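Local coordinates for protein O-methyltransferase (Saccharopolyspora spinosa, PDB 4CE0) that probably transfers a methyl group from S-adenosylmethionine to the 4'-hydroxyl of the rhamnose of spinosyn, as a magnesium-binding O-methyltransferase of antibiotic biosynthesis, at residues L11-L16 and E58-L63; Q64-A69 and G206-I211; D194-L199 and K224-E229; T106-D111 and T173-E178. One frame throughout, in Å; residues are numbered along the deposited sequence.

The four contacts lie in and around one Rossmann-like sheet. Contacts 1 and 2 share helix 56-73: Lys13 NZ, which bridges to Asp61 in contact 1, also lies 2.8 Å from Gln64 OE1 of contact 2, a probable hydrogen bond, and their centres are 14 Å apart. Contact 2 packs helix 56-73 on strand 207-211, whose Val209 CG1 comes within 4.2 Å of Leu196 CD2 of contact 3. That contact in turn meets contact 4 where Leu199 CD2 lies 4.2 Å from Ile176 CD1. Contact 4 reaches the cofactor pocket through Asp111, while the side chain of Ile210 in contact 2 is about 9 Å from the magnesium ion.

Contact 1 (L11-L16 and E58-L63); sequences LLKKVL and ERLDNL
Lys13 NZ and Asp61 OD1 meet at 2.8 Å in a salt bridge between helix 6-16 and helix 56-73. The ammonium group approaches the carboxylate oxygen from above the carboxylate plane, 37° out of it, and the two side chains cross at roughly a right angle. The same nitrogen also donates to Gln64 OE1, one turn further along the second helix, so that the lysine end is gripped by two acceptors. The lysine chain leaves its helix with CG beside the backbone N and then bends at chi3 (-68°), which turns NZ toward Asp61 OD1.

Beside this charged pair the contact becomes apolar. Leu60 and the methylenes of Lys13 slide past each other in opposite directions, Lys13 CD lying 4.1 Å from Leu60 CB, and the leucine methyl CD1 rests 3.9 Å from the carbonyl Lys13 O. Leu16 adds a looser touch, its CB 4.5 Å from Leu60 CD1. The segments run at 138° to one another with axes 10.4 Å apart, a spacing that branched leucine and a long lysine can bridge. Phe92 of helix 88-100 packs against both Lys13 and Leu16.

Lysine thus serves two purposes, its aliphatic stem lying against leucine while its charge reaches the partly exposed side. Two acceptors on successive turns would be expected to hold the ammonium in place and favour its charged form, and link helix 6-16 to helix 56-73.

Contact 2 (Q64-A69 and G206-I211); sequences QHCVEA and GGFVII
Cys66 lies over one face of the Phe208 ring, its SG 3.8 Å from the ring centroid in a sulfur-aromatic contact and its CB making a CH-pi contact with the same ring. The sulfur is displaced toward the rim, where it approaches Phe208 CD2 at 3.5 Å. Cysteine suits this place because a short side chain with a polarisable sulfur can lie against the aromatic face without pushing helix and strand apart.

Conformation explains the fit. Phe208 has CG beside its backbone N (chi1 -71°), and with chi2 at 89° the ring presents a flat face to the helix. Ala69, one turn beyond Cys66, approaches the ring obliquely; its small CB is 4.0 Å from Phe208 CE1. On the strand, Ile210 also points to the helix: CG1 stands beside the backbone N and the chain continues extended, carrying CD1 to 3.8 Å from Cys66 SG. The sulfur is therefore shared between an aromatic and an aliphatic neighbour.

Away from the strand, Gln64 NE2 donates to Glu68 OE2 at 2.7 Å, a link across one helical turn. Alternation along the strand sends Val209 to the sheet's other face, where it meets Trp246 of strand 244-247.

Segment 64-69 runs nearly antiparallel (163°) to strand 207-211, an arrangement consistent with a helix covering one face of the Rossmann-like sheet of a class I methyltransferase.

Contact 3 (D194-L199 and K224-E229); sequences DSLRNL and KGFRAE
Leu196 CB sits over the centre of the Phe226 ring, 3.8 Å from its centroid and almost straight above it, a well-formed CH-pi contact. The leucine methyl CD1 comes to 3.8 Å from Phe226 CD2. A flat ring and a branched leucine can fill the gap between axes 10.4 Å apart. The backbone of the first helix joins in, Arg197 CA lying 4.0 Å from Phe226 CE1.

The outer side is polar and less firmly defined. Arg197 NH1 donates to Glu229 OE1 at 2.9 Å with an almost straight N-H...O angle of 170°. The oxygen lies in the guanidinium plane and is met on its syn side, somewhat out of the carboxylate plane; the two planar groups are turned 60° from each other, so the bridge uses essentially one nitrogen and one oxygen. Long, oppositely charged side chains can span this exposed side of the helix pair, and the poor order of Glu229 suggests an adaptable surface link.

Leu196 also packs on Leu184 of strand 179-184. Segments 194-199 and 224-229 run 29° from parallel, and their helices lie side by side on one face of the alternating alpha/beta sheet of a Rossmann-like fold.

Contact 4 (T106-D111 and T173-E178); sequences TVWVVD and TAPIQE. With SAH (S-adenosyl-L-homocysteine), chain B.
Ile176 CG1 lies over the Trp108 indole, 3.5 Å from the centroid of the five-membered ring and 13° off its normal, the central CH-pi contact between strand 107-111 and the loop before strand 179-184. CG1 stands beside the backbone N of Ile176 (chi1 -65°), which lays the branch flat on the ring and brings CD1 to 3.8 Å from Trp108 CG. Thr106 CG2 covers the opposite face, so the indole is held between a threonine methyl and an isoleucine branch.

Apolar packing extends this toward the surface. Pro175 CG is 3.9 Å from Trp108 CH2 on the six-membered ring; the compact, rigid pyrrolidine suits an irregular, exposed loop, while tryptophan offers an area broad enough for both neighbours.

The hydrogen bonds lie at two places: at the indole nitrogen, and at the far end of the strand. Trp108 NE1 is paired with Asp78 OD2, which satisfies the buried nitrogen and helps fix the ring's rotation. Asp111 accepts from both ribose hydroxyls of S-adenosyl-L-homocysteine, O2' to Asp111 OD1 at 2.8 Å and O3' to Asp111 OD2 at 2.7 Å. The two oxygens are further held by Phe113 N at OD1 and Val84 N at OD2. A carboxylate is well matched to a pair of neighbouring hydroxyls, each oxygen taking one.

An acidic residue at the end of the second sheet strand, gripping the ribose diol, is a hallmark of the cofactor site of Rossmann-like class I methyltransferases.

Contact 1 (L11-L16 and E58-L63)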
# COMPACT_ATOMS: atom_id res chain seq x y z
N LEU A 11 -1.32 -3.48 -4.95
CA LEU A 11 -1.26 -2.30 -4.09
C LEU A 11 0.17 -1.77 -3.91
O LEU A 11 0.42 -0.55 -3.95
CB LEU A 11 -1.94 -2.55 -2.75
CG LEU A 11 -1.83 -1.43 -1.71
CD1 LEU A 11 -2.47 -0.15 -2.16
CD2 LEU A 11 -2.45 -1.96 -0.36
N LEU A 12 1.11 -2.68 -3.70
CA LEU A 12 2.51 -2.29 -3.48
C LEU A 12 3.07 -1.43 -4.61
O LEU A 12 3.72 -0.41 -4.35
CB LEU A 12 3.39 -3.52 -3.25
CG LEU A 12 4.82 -3.27 -2.75
CD1 LEU A 12 4.86 -2.36 -1.52
CD2 LEU A 12 5.49 -4.56 -2.44
N LYS A 13 2.79 -1.81 -5.86
CA LYS A 13 3.24 -1.03 -7.03
C LYS A 13 2.70 0.38 -7.00
O LYS A 13 3.42 1.33 -7.29
CB LYS A 13 2.87 -1.75 -8.34
CG LYS A 13 3.68 -3.05 -8.51
CD LYS A 13 3.39 -3.78 -9.79
CE LYS A 13 2.00 -4.35 -9.79
NZ LYS A 13 1.88 -5.39 -10.85
N LYS A 14 1.42 0.53 -6.65
CA LYS A 14 0.82 1.84 -6.51
C LYS A 14 1.50 2.62 -5.41
O LYS A 14 1.77 3.82 -5.54
CB LYS A 14 -0.67 1.70 -6.17
CG LYS A 14 -1.58 1.24 -7.30
CD LYS A 14 -2.98 0.99 -6.69
CE LYS A 14 -4.07 0.64 -7.71
NZ LYS A 14 -3.91 -0.74 -8.25
N VAL A 15 1.77 1.95 -4.29
CA VAL A 15 2.42 2.62 -3.17
C VAL A 15 3.87 3.05 -3.47
O VAL A 15 4.25 4.17 -3.19
CB VAL A 15 2.39 1.73 -1.91
CG1 VAL A 15 2.98 2.47 -0.73
CG2 VAL A 15 0.94 1.27 -1.65
N LEU A 16 4.68 2.15 -4.02
CA LEU A 16 6.09 2.44 -4.26
C LEU A 16 6.30 3.59 -5.26
O LEU A 16 7.28 4.31 -5.19
CB LEU A 16 6.79 1.19 -4.79
CG LEU A 16 6.97 0.07 -3.79
CD1 LEU A 16 7.30 -1.26 -4.51
CD2 LEU A 16 8.05 0.46 -2.83
N GLU A 58 4.97 0.40 -15.21
CA GLU A 58 5.25 -0.50 -16.34
C GLU A 58 6.53 -1.29 -16.08
O GLU A 58 6.63 -2.50 -16.32
CB GLU A 58 5.38 0.27 -17.66
CG GLU A 58 4.12 0.22 -18.49
CD GLU A 58 4.11 1.23 -19.64
OE1 GLU A 58 4.77 2.30 -19.54
OE2 GLU A 58 3.42 0.96 -20.65
N ARG A 59 7.53 -0.60 -15.57
CA ARG A 59 8.78 -1.31 -15.28
C ARG A 59 8.69 -2.18 -14.00
O ARG A 59 9.35 -3.20 -13.87
CB ARG A 59 9.95 -0.33 -15.30
CG ARG A 59 10.03 0.41 -16.66
CD ARG A 59 11.43 0.72 -17.09
NE ARG A 59 12.11 1.72 -16.26
CZ ARG A 59 11.95 3.03 -16.40
NH1 ARG A 59 11.11 3.53 -17.29
NH2 ARG A 59 12.64 3.85 -15.63
N LEU A 60 7.84 -1.79 -13.05
CA LEU A 60 7.63 -2.63 -11.88
C LEU A 60 6.86 -3.88 -12.32
O LEU A 60 7.09 -4.98 -11.78
CB LEU A 60 6.85 -1.88 -10.79
CG LEU A 60 7.60 -0.98 -9.82
CD1 LEU A 60 6.58 -0.22 -9.02
CD2 LEU A 60 8.55 -1.77 -8.92
N ASP A 61 5.98 -3.75 -13.33
CA ASP A 61 5.26 -4.92 -13.84
C ASP A 61 6.24 -5.86 -14.52
O ASP A 61 6.12 -7.09 -14.47
CB ASP A 61 4.17 -4.56 -14.85
CG ASP A 61 2.99 -3.81 -14.24
OD1 ASP A 61 2.82 -3.79 -13.01
OD2 ASP A 61 2.21 -3.23 -15.03
N ASN A 62 7.19 -5.29 -15.24
CA ASN A 62 8.20 -6.14 -15.86
C ASN A 62 8.98 -6.88 -14.78
O ASN A 62 9.27 -8.10 -14.89
CB ASN A 62 9.12 -5.30 -16.74
CG ASN A 62 10.40 -6.05 -17.12
OD1 ASN A 62 11.43 -5.89 -16.46
ND2 ASN A 62 10.31 -6.89 -18.13
N LEU A 63 9.30 -6.17 -13.71
CA LEU A 63 10.12 -6.78 -12.65
C LEU A 63 9.35 -7.95 -12.03
O LEU A 63 9.91 -9.02 -11.79
CB LEU A 63 10.49 -5.73 -11.61
CG LEU A 63 11.44 -6.11 -10.48
CD1 LEU A 63 12.63 -6.85 -10.99
CD2 LEU A 63 11.91 -4.84 -9.74

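Contact 2 (Q64-A69 and G206-I211)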
# COMPACT_ATOMS: atom_id res chain seq x y z
N GLN A 64 8.05 -7.77 -11.85
CA GLN A 64 7.22 -8.82 -11.28
C GLN A 64 7.16 -10.04 -12.22
O GLN A 64 7.22 -11.17 -11.76
CB GLN A 64 5.80 -8.31 -11.05
CG GLN A 64 4.87 -9.39 -10.44
CD GLN A 64 3.52 -8.84 -10.01
OE1 GLN A 64 3.33 -7.63 -9.94
NE2 GLN A 64 2.56 -9.73 -9.73
N HIS A 65 6.99 -9.80 -13.52
CA HIS A 65 6.94 -10.87 -14.55
C HIS A 65 8.21 -11.69 -14.48
O HIS A 65 8.16 -12.93 -14.42
CB HIS A 65 6.81 -10.26 -15.96
CG HIS A 65 6.93 -11.26 -17.07
ND1 HIS A 65 8.15 -11.62 -17.62
CD2 HIS A 65 5.99 -11.97 -17.73
CE1 HIS A 65 7.94 -12.52 -18.57
NE2 HIS A 65 6.65 -12.75 -18.66
N CYS A 66 9.36 -11.02 -14.44
CA CYS A 66 10.65 -11.72 -14.37
C CYS A 66 10.86 -12.53 -13.07
O CYS A 66 11.30 -13.67 -13.09
CB CYS A 66 11.82 -10.73 -14.56
SG CYS A 66 11.86 -9.94 -16.21
N VAL A 67 10.59 -11.91 -11.94
CA VAL A 67 10.78 -12.57 -10.67
C VAL A 67 9.82 -13.76 -10.62
O VAL A 67 10.23 -14.84 -10.17
CB VAL A 67 10.47 -11.59 -9.49
CG1 VAL A 67 10.42 -12.34 -8.12
CG2 VAL A 67 11.47 -10.43 -9.49
N GLU A 68 8.57 -13.58 -11.08
CA GLU A 68 7.58 -14.67 -11.00
C GLU A 68 7.96 -15.85 -11.89
O GLU A 68 7.70 -17.00 -11.53
CB GLU A 68 6.15 -14.18 -11.34
CG GLU A 68 5.48 -13.46 -10.14
CD GLU A 68 4.09 -12.94 -10.42
OE1 GLU A 68 3.54 -13.26 -11.49
OE2 GLU A 68 3.54 -12.21 -9.56
N ALA A 69 8.59 -15.55 -13.02
CA ALA A 69 8.96 -16.58 -14.00
C ALA A 69 10.10 -17.41 -13.45
O ALA A 69 10.10 -18.65 -13.56
CB ALA A 69 9.37 -15.93 -15.33
N GLY A 206 18.42 -19.22 -17.82
CA GLY A 206 17.01 -18.95 -17.62
C GLY A 206 16.78 -17.74 -16.72
O GLY A 206 15.63 -17.45 -16.40
N GLY A 207 17.86 -17.08 -16.29
CA GLY A 207 17.79 -15.89 -15.45
C GLY A 207 17.62 -14.66 -16.32
O GLY A 207 17.80 -14.74 -17.54
N PHE A 208 17.30 -13.52 -15.71
CA PHE A 208 17.00 -12.30 -16.45
C PHE A 208 18.00 -11.20 -16.19
O PHE A 208 18.41 -10.94 -15.03
CB PHE A 208 15.61 -11.76 -16.06
CG PHE A 208 14.47 -12.59 -16.56
CD1 PHE A 208 13.97 -13.64 -15.81
CD2 PHE A 208 13.87 -12.29 -17.80
CE1 PHE A 208 12.92 -14.41 -16.27
CE2 PHE A 208 12.81 -13.04 -18.26
CZ PHE A 208 12.32 -14.10 -17.50
N VAL A 209 18.38 -10.53 -17.27
CA VAL A 209 19.03 -9.23 -17.16
C VAL A 209 18.03 -8.17 -17.57
O VAL A 209 17.46 -8.21 -18.68
CB VAL A 209 20.26 -9.08 -18.08
CG1 VAL A 209 20.93 -7.76 -17.76
CG2 VAL A 209 21.21 -10.18 -17.87
N ILE A 210 17.83 -7.21 -16.66
CA ILE A 210 16.96 -6.08 -16.87
C ILE A 210 17.80 -4.80 -16.94
O ILE A 210 18.61 -4.49 -16.07
CB ILE A 210 15.93 -6.00 -15.75
CG1 ILE A 210 15.01 -7.22 -15.78
CG2 ILE A 210 15.08 -4.75 -15.89
CD1 ILE A 210 14.14 -7.32 -14.57
N ILE A 211 17.61 -4.05 -18.02
CA ILE A 211 18.38 -2.82 -18.25
C ILE A 211 17.40 -1.65 -18.14
O ILE A 211 16.59 -1.43 -19.04
CB ILE A 211 19.03 -2.80 -19.62
CG1 ILE A 211 19.79 -4.09 -19.92
CG2 ILE A 211 19.95 -1.59 -19.74
CD1 ILE A 211 21.06 -4.27 -19.11

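Contact 3 (D194-L199 and K224-E229)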
# COMPACT_ATOMS: atom_id res chain seq x y z
N ASP A 194 30.56 -2.18 -15.32
CA ASP A 194 31.08 -2.81 -14.09
C ASP A 194 30.11 -3.83 -13.52
O ASP A 194 30.53 -4.87 -12.99
CB ASP A 194 31.40 -1.75 -13.03
CG ASP A 194 32.65 -0.95 -13.36
OD1 ASP A 194 33.55 -1.51 -14.04
OD2 ASP A 194 32.73 0.22 -12.94
N SER A 195 28.82 -3.53 -13.61
CA SER A 195 27.81 -4.44 -13.15
C SER A 195 27.74 -5.68 -14.05
O SER A 195 27.70 -6.80 -13.57
CB SER A 195 26.44 -3.71 -13.07
OG SER A 195 25.44 -4.62 -12.64
N LEU A 196 27.72 -5.48 -15.36
CA LEU A 196 27.64 -6.60 -16.29
C LEU A 196 28.88 -7.47 -16.19
O LEU A 196 28.77 -8.68 -16.04
CB LEU A 196 27.45 -6.14 -17.75
CG LEU A 196 26.06 -5.61 -18.09
CD1 LEU A 196 26.07 -5.00 -19.47
CD2 LEU A 196 25.03 -6.72 -18.00
N ARG A 197 30.05 -6.85 -16.29
CA ARG A 197 31.31 -7.62 -16.24
C ARG A 197 31.41 -8.51 -14.99
O ARG A 197 31.83 -9.66 -15.07
CB ARG A 197 32.52 -6.70 -16.23
CG ARG A 197 32.80 -6.06 -17.57
CD ARG A 197 34.21 -5.44 -17.67
NE ARG A 197 34.30 -4.66 -18.90
CZ ARG A 197 34.34 -5.20 -20.12
NH1 ARG A 197 34.36 -6.52 -20.27
NH2 ARG A 197 34.38 -4.41 -21.18
N ASN A 198 31.01 -7.98 -13.84
CA ASN A 198 31.15 -8.72 -12.60
C ASN A 198 29.98 -9.63 -12.23
O ASN A 198 30.20 -10.64 -11.56
CB ASN A 198 31.46 -7.74 -11.45
CG ASN A 198 32.80 -6.99 -11.68
OD1 ASN A 198 33.85 -7.59 -11.60
ND2 ASN A 198 32.74 -5.68 -11.94
N LEU A 199 28.75 -9.30 -12.65
CA LEU A 199 27.59 -10.06 -12.16
C LEU A 199 26.93 -10.94 -13.21
O LEU A 199 26.33 -11.96 -12.88
CB LEU A 199 26.57 -9.14 -11.50
CG LEU A 199 27.06 -8.31 -10.32
CD1 LEU A 199 25.91 -7.42 -9.78
CD2 LEU A 199 27.63 -9.20 -9.20
N LYS A 224 25.57 -3.12 -25.48
CA LYS A 224 26.01 -3.62 -26.77
C LYS A 224 27.53 -3.96 -26.72
O LYS A 224 27.95 -5.02 -27.19
CB LYS A 224 25.65 -2.61 -27.87
CG LYS A 224 24.13 -2.51 -28.09
CD LYS A 224 23.69 -1.33 -28.94
CE LYS A 224 24.29 -1.40 -30.34
NZ LYS A 224 23.38 -2.04 -31.34
N GLY A 225 28.34 -3.09 -26.11
CA GLY A 225 29.77 -3.36 -26.06
C GLY A 225 30.05 -4.62 -25.26
O GLY A 225 30.86 -5.45 -25.64
N PHE A 226 29.35 -4.79 -24.15
CA PHE A 226 29.51 -6.00 -23.35
C PHE A 226 29.00 -7.23 -24.12
O PHE A 226 29.66 -8.26 -24.16
CB PHE A 226 28.83 -5.88 -21.98
CG PHE A 226 28.88 -7.14 -21.18
CD1 PHE A 226 30.07 -7.53 -20.57
CD2 PHE A 226 27.78 -7.97 -21.08
CE1 PHE A 226 30.13 -8.72 -19.86
CE2 PHE A 226 27.84 -9.14 -20.35
CZ PHE A 226 29.01 -9.51 -19.74
N ARG A 227 27.83 -7.13 -24.74
CA ARG A 227 27.26 -8.27 -25.47
C ARG A 227 28.17 -8.74 -26.62
O ARG A 227 28.29 -9.95 -26.87
CB ARG A 227 25.88 -7.91 -26.02
CG ARG A 227 24.81 -7.96 -24.93
CD ARG A 227 23.56 -7.27 -25.37
NE ARG A 227 22.94 -7.93 -26.49
CZ ARG A 227 22.09 -8.95 -26.42
NH1 ARG A 227 21.75 -9.46 -25.25
NH2 ARG A 227 21.59 -9.47 -27.54
N ALA A 228 28.81 -7.79 -27.28
CA ALA A 228 29.68 -8.09 -28.44
C ALA A 228 30.92 -8.87 -28.03
O ALA A 228 31.32 -9.78 -28.73
CB ALA A 228 30.08 -6.83 -29.14
N GLU A 229 31.53 -8.49 -26.91
CA GLU A 229 32.73 -9.17 -26.42
C GLU A 229 32.46 -10.65 -26.15
O GLU A 229 33.16 -11.50 -26.68
CB GLU A 229 33.26 -8.51 -25.15
CG GLU A 229 34.55 -9.13 -24.63
CD GLU A 229 35.15 -8.38 -23.46
OE1 GLU A 229 34.55 -7.37 -23.04
OE2 GLU A 229 36.22 -8.79 -22.97

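Contact 4 (T106-D111 and T173-E178)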
# COMPACT_ATOMS: atom_id res chain seq x y z
N THR A 106 17.85 -14.35 -1.63
CA THR A 106 18.29 -13.08 -1.08
C THR A 106 18.16 -11.98 -2.12
O THR A 106 18.31 -12.24 -3.30
CB THR A 106 19.76 -13.19 -0.58
OG1 THR A 106 19.77 -13.93 0.64
CG2 THR A 106 20.41 -11.80 -0.32
N VAL A 107 17.88 -10.77 -1.65
CA VAL A 107 17.82 -9.57 -2.50
C VAL A 107 19.01 -8.73 -2.11
O VAL A 107 19.12 -8.30 -0.94
CB VAL A 107 16.48 -8.78 -2.29
CG1 VAL A 107 16.47 -7.47 -3.12
CG2 VAL A 107 15.29 -9.66 -2.64
N TRP A 108 19.92 -8.55 -3.06
CA TRP A 108 21.11 -7.73 -2.88
C TRP A 108 20.86 -6.31 -3.32
O TRP A 108 20.48 -6.03 -4.46
CB TRP A 108 22.30 -8.31 -3.65
CG TRP A 108 22.71 -9.64 -3.13
CD1 TRP A 108 22.21 -10.87 -3.47
CD2 TRP A 108 23.71 -9.86 -2.15
NE1 TRP A 108 22.86 -11.86 -2.74
CE2 TRP A 108 23.77 -11.26 -1.91
CE3 TRP A 108 24.56 -9.02 -1.41
CZ2 TRP A 108 24.68 -11.82 -1.01
CZ3 TRP A 108 25.44 -9.58 -0.50
CH2 TRP A 108 25.48 -10.97 -0.31
N VAL A 109 21.10 -5.40 -2.40
CA VAL A 109 20.79 -4.01 -2.61
C VAL A 109 22.12 -3.33 -2.75
O VAL A 109 22.81 -3.07 -1.75
CB VAL A 109 20.01 -3.44 -1.42
CG1 VAL A 109 19.72 -1.93 -1.61
CG2 VAL A 109 18.75 -4.23 -1.21
N VAL A 110 22.49 -3.07 -4.01
CA VAL A 110 23.86 -2.69 -4.34
C VAL A 110 23.94 -1.27 -4.85
O VAL A 110 23.42 -0.94 -5.93
CB VAL A 110 24.48 -3.61 -5.42
CG1 VAL A 110 25.97 -3.40 -5.47
CG2 VAL A 110 24.13 -5.08 -5.23
N ASP A 111 24.65 -0.44 -4.12
CA ASP A 111 24.68 0.97 -4.43
C ASP A 111 25.87 1.64 -3.75
O ASP A 111 26.48 1.06 -2.84
CB ASP A 111 23.39 1.63 -3.95
CG ASP A 111 23.12 2.95 -4.65
OD1 ASP A 111 23.74 3.97 -4.28
OD2 ASP A 111 22.26 2.97 -5.56
N THR A 173 34.72 -8.46 -6.05
CA THR A 173 34.79 -9.43 -4.96
C THR A 173 33.43 -9.60 -4.27
O THR A 173 33.37 -9.97 -3.11
CB THR A 173 35.81 -8.96 -3.94
OG1 THR A 173 35.62 -7.56 -3.71
CG2 THR A 173 37.22 -9.21 -4.47
N ALA A 174 32.34 -9.34 -4.99
CA ALA A 174 31.04 -9.38 -4.35
C ALA A 174 30.79 -10.76 -3.72
O ALA A 174 31.12 -11.78 -4.31
CB ALA A 174 29.94 -9.04 -5.36
N PRO A 175 30.22 -10.79 -2.51
CA PRO A 175 29.90 -12.09 -1.89
C PRO A 175 28.62 -12.74 -2.45
O PRO A 175 27.94 -13.52 -1.76
CB PRO A 175 29.76 -11.74 -0.40
CG PRO A 175 29.34 -10.31 -0.38
CD PRO A 175 29.99 -9.67 -1.59
N ILE A 176 28.31 -12.44 -3.70
CA ILE A 176 27.17 -13.02 -4.41
C ILE A 176 27.64 -14.27 -5.16
O ILE A 176 28.65 -14.23 -5.86
CB ILE A 176 26.59 -11.98 -5.40
CG1 ILE A 176 26.02 -10.77 -4.63
CG2 ILE A 176 25.54 -12.60 -6.28
CD1 ILE A 176 25.74 -9.57 -5.50
N GLN A 177 26.93 -15.38 -5.02
CA GLN A 177 27.34 -16.63 -5.68
C GLN A 177 26.59 -16.87 -6.98
O GLN A 177 27.18 -17.21 -8.01
CB GLN A 177 27.11 -17.83 -4.76
CG GLN A 177 28.32 -18.29 -4.00
CD GLN A 177 28.81 -17.25 -3.03
OE1 GLN A 177 29.19 -16.14 -3.42
NE2 GLN A 177 28.80 -17.59 -1.75
N GLU A 178 25.28 -16.73 -6.93
CA GLU A 178 24.48 -16.82 -8.15
C GLU A 178 23.25 -15.93 -8.12
O GLU A 178 22.75 -15.55 -7.07
CB GLU A 178 24.11 -18.28 -8.47
CG GLU A 178 23.39 -19.03 -7.39
CD GLU A 178 23.23 -20.52 -7.71
OE1 GLU A 178 23.50 -20.92 -8.84
OE2 GLU A 178 22.80 -21.28 -6.82
N SAH B . 14.39 4.31 -8.38
CA SAH B . 15.52 3.80 -9.16
CB SAH B . 16.90 4.26 -8.73
CG SAH B . 18.20 4.08 -9.50
SD SAH B . 18.93 5.75 -9.51
C SAH B . 15.36 2.37 -8.85
O SAH B . 16.32 1.66 -9.10
OXT SAH B . 14.09 2.18 -8.34
C5' SAH B . 20.70 5.39 -9.80
C4' SAH B . 21.43 4.79 -8.59
O4' SAH B . 22.65 4.20 -8.98
C3' SAH B . 21.81 5.80 -7.50
O3' SAH B . 21.22 5.37 -6.29
C2' SAH B . 23.34 5.84 -7.44
O2' SAH B . 23.96 6.06 -6.15
C1' SAH B . 23.69 4.48 -8.05
N9 SAH B . 24.98 4.37 -8.76
C8 SAH B . 25.22 4.78 -10.06
N7 SAH B . 26.48 4.46 -10.37
C5 SAH B . 27.05 3.83 -9.31
C6 SAH B . 28.32 3.30 -9.08
N6 SAH B . 29.27 3.34 -10.02
N1 SAH B . 28.61 2.73 -7.86
C2 SAH B . 27.66 2.65 -6.87
N3 SAH B . 26.42 3.20 -7.10
C4 SAH B . 26.10 3.75 -8.30